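PDB 3EXA: tRNA dimethylallyltransferase from Bacillus halodurans, which probably transfers a dimethylallyl group from dimethylallyl diphosphate to the N6 atom of adenine 37 in tRNAs that read codons beginning with uridine. Local coordinates for residues A[188-200]-A[301-313]. Numbering follows the deposited sequence.
Sequences SPYNLVMIGLTME and IHNFIAGKLEEKS
Strand 191-198 and the C-terminal helix segment 301-313 run nearly antiparallel, their axes 157° apart and 8.5 Å from each other at the closest. The helix packs on one face of the parallel sheet of a P-loop NTPase-type core. The strand lies between strands 4-9 and 284-288 of that sheet, and helix 16-25 flanks the helix on the same face. Val-193 lies amid Phe-304, Ile-305, Lys-308 and Leu-309 of the helix. Val-193 CG1 is anti to the backbone N (chi1 175°) and reaches CE1 of the Phe-304 ring at 4.0 Å. Val-193 CG2 meets Leu-309 CD2 at 3.5 Å. The straight aliphatic chain of Lys-308 passes alongside Val-193, with Lys-308 CD 3.7 Å from Val-193 CG2. Further along the strand, Ile-195 crosses Ile-301 and Ile-305 at about a right angle. Ile-195 CD1, the end of the CG1 branch, lies 3.7 Å from Ile-305 CD1 and also touches Ile-301 CG2. Leu-197 adds a looser contact to Ile-301 and also comes close to Val-14 of the probable P-loop, the predicted ATP-binding loop.

Around Asn-191 the contact turns more polar. The Asn-191 amide nitrogen ND2 donates a weak hydrogen bond to Leu-309 O at 3.4 Å. Two waters join lysine ammonium groups to the strand backbone. One accepts from both Lys-312 NZ and Leu-192 N. The other accepts from Lys-308 NZ at 2.9 Å and donates to Met-194 O.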
loop_
_atom_site.group_PDB
_atom_site.type_symbol
_atom_site.label_atom_id
_atom_site.label_comp_id
_atom_site.label_asym_id
_atom_site.label_seq_id
_atom_site.Cartn_x
_atom_site.Cartn_y
_atom_site.Cartn_z
ATOM N N SER A 188 -12.173 17.510 16.570
ATOM C CA SER A 188 -11.161 18.530 16.353
ATOM C C SER A 188 -10.234 18.733 17.545
ATOM O O SER A 188 -10.686 18.860 18.684
ATOM C CB SER A 188 -11.809 19.871 16.028
ATOM O OG SER A 188 -10.807 20.844 15.779
ATOM N N PRO A 189 -8.917 18.772 17.293
ATOM C CA PRO A 189 -7.941 18.971 18.361
ATOM C C PRO A 189 -7.780 20.449 18.712
ATOM O O PRO A 189 -7.127 20.780 19.696
ATOM C CB PRO A 189 -6.665 18.398 17.762
ATOM C CG PRO A 189 -6.788 18.825 16.334
ATOM C CD PRO A 189 -8.232 18.428 16.034
ATOM N N TYR A 190 -8.356 21.339 17.905
ATOM C CA TYR A 190 -8.239 22.779 18.170
ATOM C C TYR A 190 -9.436 23.365 18.930
ATOM O O TYR A 190 -10.498 22.741 19.040
ATOM C CB TYR A 190 -8.096 23.576 16.856
ATOM C CG TYR A 190 -6.906 23.239 15.988
ATOM C CD1 TYR A 190 -7.038 22.406 14.888
ATOM C CD2 TYR A 190 -5.642 23.758 16.274
ATOM C CE1 TYR A 190 -5.948 22.092 14.093
ATOM C CE2 TYR A 190 -4.539 23.451 15.486
ATOM C CZ TYR A 190 -4.699 22.613 14.393
ATOM O OH TYR A 190 -3.613 22.293 13.608
ATOM N N ASN A 191 -9.234 24.567 19.466
ATOM C CA ASN A 191 -10.296 25.311 20.141
ATOM C C ASN A 191 -10.787 26.065 18.914
ATOM O O ASN A 191 -10.374 27.199 18.659
ATOM C CB ASN A 191 -9.710 26.297 21.164
ATOM C CG ASN A 191 -10.764 27.208 21.780
ATOM O OD1 ASN A 191 -11.879 27.331 21.263
ATOM N ND2 ASN A 191 -10.405 27.867 22.876
ATOM N N LEU A 192 -11.630 25.403 18.133
ATOM C CA LEU A 192 -12.125 25.977 16.900
ATOM C C LEU A 192 -13.471 26.682 16.957
ATOM O O LEU A 192 -14.396 26.271 17.665
ATOM C CB LEU A 192 -12.157 24.897 15.811
ATOM C CG LEU A 192 -12.581 25.285 14.379
ATOM C CD1 LEU A 192 -11.975 24.315 13.402
ATOM C CD2 LEU A 192 -14.101 25.278 14.250
ATOM N N VAL A 193 -13.532 27.774 16.199
ATOM C CA VAL A 193 -14.715 28.593 16.024
ATOM C C VAL A 193 -14.811 28.737 14.502
ATOM O O VAL A 193 -13.921 29.294 13.846
ATOM C CB VAL A 193 -14.569 29.984 16.682
ATOM C CG1 VAL A 193 -15.783 30.844 16.360
ATOM C CG2 VAL A 193 -14.441 29.831 18.193
HETATM N N MSE A 194 -15.881 28.190 13.945
HETATM C CA MSE A 194 -16.099 28.219 12.515
HETATM C C MSE A 194 -17.321 29.068 12.189
HETATM O O MSE A 194 -18.410 28.812 12.697
HETATM C CB MSE A 194 -16.310 26.793 12.021
HETATM C CG MSE A 194 -15.876 26.560 10.597
HETATM SE SE MSE A 194 -15.808 24.676 10.153
HETATM C CE MSE A 194 -16.558 24.787 8.377
ATOM N N ILE A 195 -17.143 30.082 11.353
ATOM C CA ILE A 195 -18.256 30.945 10.966
ATOM C C ILE A 195 -18.451 30.842 9.464
ATOM O O ILE A 195 -17.495 30.625 8.726
ATOM C CB ILE A 195 -17.984 32.429 11.309
ATOM C CG1 ILE A 195 -16.709 32.886 10.607
ATOM C CG2 ILE A 195 -17.865 32.620 12.826
ATOM C CD1 ILE A 195 -16.429 34.351 10.742
ATOM N N GLY A 196 -19.686 30.996 9.005
ATOM C CA GLY A 196 -19.938 30.922 7.578
ATOM C C GLY A 196 -20.631 32.176 7.088
ATOM O O GLY A 196 -21.508 32.707 7.767
ATOM N N LEU A 197 -20.218 32.659 5.918
ATOM C CA LEU A 197 -20.802 33.846 5.304
ATOM C C LEU A 197 -21.675 33.411 4.126
ATOM O O LEU A 197 -21.210 32.697 3.235
ATOM C CB LEU A 197 -19.694 34.787 4.823
ATOM C CG LEU A 197 -18.652 35.134 5.901
ATOM C CD1 LEU A 197 -17.703 36.204 5.373
ATOM C CD2 LEU A 197 -19.354 35.617 7.162
ATOM N N THR A 198 -22.942 33.825 4.146
ATOM C CA THR A 198 -23.907 33.485 3.105
ATOM C C THR A 198 -24.467 34.758 2.556
ATOM O O THR A 198 -24.095 35.853 2.975
ATOM C CB THR A 198 -25.149 32.747 3.630
ATOM O OG1 THR A 198 -24.844 32.093 4.860
ATOM C CG2 THR A 198 -25.639 31.738 2.603
HETATM N N MSE A 199 -25.433 34.592 1.661
HETATM C CA MSE A 199 -26.071 35.722 1.017
HETATM C C MSE A 199 -27.251 35.212 0.204
HETATM O O MSE A 199 -27.278 34.050 -0.197
HETATM C CB MSE A 199 -25.046 36.389 0.105
HETATM C CG MSE A 199 -25.275 37.849 -0.203
HETATM SE SE MSE A 199 -23.788 38.533 -1.278
HETATM C CE MSE A 199 -22.558 39.002 0.127
ATOM N N GLU A 200 -28.227 36.084 -0.027
ATOM C CA GLU A 200 -29.411 35.739 -0.808
ATOM C C GLU A 200 -29.007 35.222 -2.192
ATOM O O GLU A 200 -28.076 35.742 -2.810
ATOM C CB GLU A 200 -30.320 36.970 -0.937
ATOM C CG GLU A 200 -31.335 37.105 0.196
ATOM C CD GLU A 200 -31.904 38.517 0.347
ATOM O OE1 GLU A 200 -32.232 39.160 -0.679
ATOM O OE2 GLU A 200 -32.036 38.976 1.504
ATOM N N ILE A 301 -19.976 39.880 14.446
ATOM C CA ILE A 301 -19.190 38.675 14.212
ATOM C C ILE A 301 -17.998 38.593 15.151
ATOM O O ILE A 301 -17.648 37.508 15.600
ATOM C CB ILE A 301 -18.658 38.615 12.763
ATOM C CG1 ILE A 301 -19.818 38.420 11.790
ATOM C CG2 ILE A 301 -17.657 37.466 12.622
ATOM C CD1 ILE A 301 -19.405 38.467 10.347
ATOM N N HIS A 302 -17.369 39.738 15.425
ATOM C CA HIS A 302 -16.213 39.780 16.308
ATOM C C HIS A 302 -16.619 39.444 17.731
ATOM O O HIS A 302 -15.914 38.724 18.443
ATOM C CB HIS A 302 -15.569 41.157 16.299
ATOM C CG HIS A 302 -14.615 41.376 17.435
ATOM N ND1 HIS A 302 -15.031 41.747 18.694
ATOM C CD2 HIS A 302 -13.267 41.239 17.505
ATOM C CE1 HIS A 302 -13.978 41.834 19.496
ATOM N NE2 HIS A 302 -12.902 41.532 18.800
ATOM N N ASN A 303 -17.747 39.989 18.152
ATOM C CA ASN A 303 -18.222 39.712 19.483
ATOM C C ASN A 303 -18.441 38.213 19.634
ATOM O O ASN A 303 -17.951 37.612 20.587
ATOM C CB ASN A 303 -19.518 40.472 19.757
ATOM C CG ASN A 303 -20.070 40.178 21.126
ATOM O OD1 ASN A 303 -21.013 39.401 21.277
ATOM N ND2 ASN A 303 -19.468 40.782 22.147
ATOM N N PHE A 304 -19.148 37.604 18.683
ATOM C CA PHE A 304 -19.408 36.168 18.753
ATOM C C PHE A 304 -18.143 35.308 18.765
ATOM O O PHE A 304 -18.018 34.379 19.565
ATOM C CB PHE A 304 -20.295 35.709 17.600
ATOM C CG PHE A 304 -20.429 34.224 17.524
ATOM C CD1 PHE A 304 -19.528 33.465 16.774
ATOM C CD2 PHE A 304 -21.429 33.571 18.235
ATOM C CE1 PHE A 304 -19.609 32.060 16.736
ATOM C CE2 PHE A 304 -21.527 32.171 18.211
ATOM C CZ PHE A 304 -20.607 31.413 17.451
ATOM N N ILE A 305 -17.219 35.619 17.863
ATOM C CA ILE A 305 -15.962 34.898 17.763
ATOM C C ILE A 305 -15.136 35.069 19.031
ATOM O O ILE A 305 -14.761 34.086 19.673
ATOM C CB ILE A 305 -15.148 35.391 16.549
ATOM C CG1 ILE A 305 -15.815 34.916 15.260
ATOM C CG2 ILE A 305 -13.723 34.894 16.633
ATOM C CD1 ILE A 305 -15.105 35.375 13.995
ATOM N N ALA A 306 -14.862 36.316 19.392
ATOM C CA ALA A 306 -14.088 36.614 20.591
ATOM C C ALA A 306 -14.692 35.932 21.818
ATOM O O ALA A 306 -13.967 35.372 22.639
ATOM C CB ALA A 306 -14.016 38.132 20.817
ATOM N N GLY A 307 -16.019 35.974 21.937
ATOM C CA GLY A 307 -16.681 35.346 23.068
ATOM C C GLY A 307 -16.529 33.835 23.099
ATOM O O GLY A 307 -16.064 33.282 24.096
ATOM N N LYS A 308 -16.900 33.158 22.015
ATOM C CA LYS A 308 -16.807 31.696 21.974
ATOM C C LYS A 308 -15.392 31.204 22.253
ATOM O O LYS A 308 -15.214 30.206 22.947
ATOM C CB LYS A 308 -17.290 31.150 20.626
ATOM C CG LYS A 308 -17.501 29.635 20.596
ATOM C CD LYS A 308 -17.931 29.178 19.202
ATOM C CE LYS A 308 -18.152 27.659 19.104
ATOM N NZ LYS A 308 -18.567 27.238 17.729
ATOM N N LEU A 309 -14.383 31.892 21.724
ATOM C CA LEU A 309 -13.003 31.480 21.975
ATOM C C LEU A 309 -12.693 31.519 23.468
ATOM O O LEU A 309 -12.050 30.613 23.997
ATOM C CB LEU A 309 -12.019 32.380 21.226
ATOM C CG LEU A 309 -11.861 32.102 19.731
ATOM C CD1 LEU A 309 -10.958 33.156 19.112
ATOM C CD2 LEU A 309 -11.286 30.706 19.540
ATOM N N GLU A 310 -13.160 32.567 24.140
ATOM C CA GLU A 310 -12.934 32.732 25.573
ATOM C C GLU A 310 -13.710 31.754 26.440
ATOM O O GLU A 310 -13.180 31.264 27.432
ATOM C CB GLU A 310 -13.296 34.143 26.026
ATOM C CG GLU A 310 -12.999 34.386 27.496
ATOM C CD GLU A 310 -11.517 34.272 27.799
ATOM O OE1 GLU A 310 -11.124 34.434 28.978
ATOM O OE2 GLU A 310 -10.744 34.021 26.850
ATOM N N GLU A 311 -14.965 31.484 26.101
ATOM C CA GLU A 311 -15.723 30.553 26.918
ATOM C C GLU A 311 -15.224 29.122 26.719
ATOM O O GLU A 311 -15.333 28.297 27.630
ATOM C CB GLU A 311 -17.219 30.635 26.615
ATOM C CG GLU A 311 -17.616 29.956 25.339
ATOM C CD GLU A 311 -19.117 29.877 25.179
ATOM O OE1 GLU A 311 -19.792 29.429 26.128
ATOM O OE2 GLU A 311 -19.620 30.253 24.102
ATOM N N LYS A 312 -14.675 28.820 25.543
ATOM C CA LYS A 312 -14.152 27.477 25.295
ATOM C C LYS A 312 -12.845 27.359 26.061
ATOM O O LYS A 312 -12.548 26.319 26.644
ATOM C CB LYS A 312 -13.915 27.238 23.795
ATOM C CG LYS A 312 -15.198 27.072 22.988
ATOM C CD LYS A 312 -14.929 27.050 21.490
ATOM C CE LYS A 312 -14.256 25.767 21.034
ATOM N NZ LYS A 312 -15.210 24.627 20.964
ATOM N N SER A 313 -12.071 28.437 26.065
ATOM C CA SER A 313 -10.812 28.441 26.786
ATOM C C SER A 313 -11.086 28.265 28.282
ATOM O O SER A 313 -10.429 27.460 28.942
ATOM C CB SER A 313 -10.056 29.747 26.532
ATOM O OG SER A 313 -8.800 29.742 27.187
HETATM O O HOH W 1 -13.377 22.971 19.090
HETATM O O HOH W 2 -19.242 28.632 15.261
#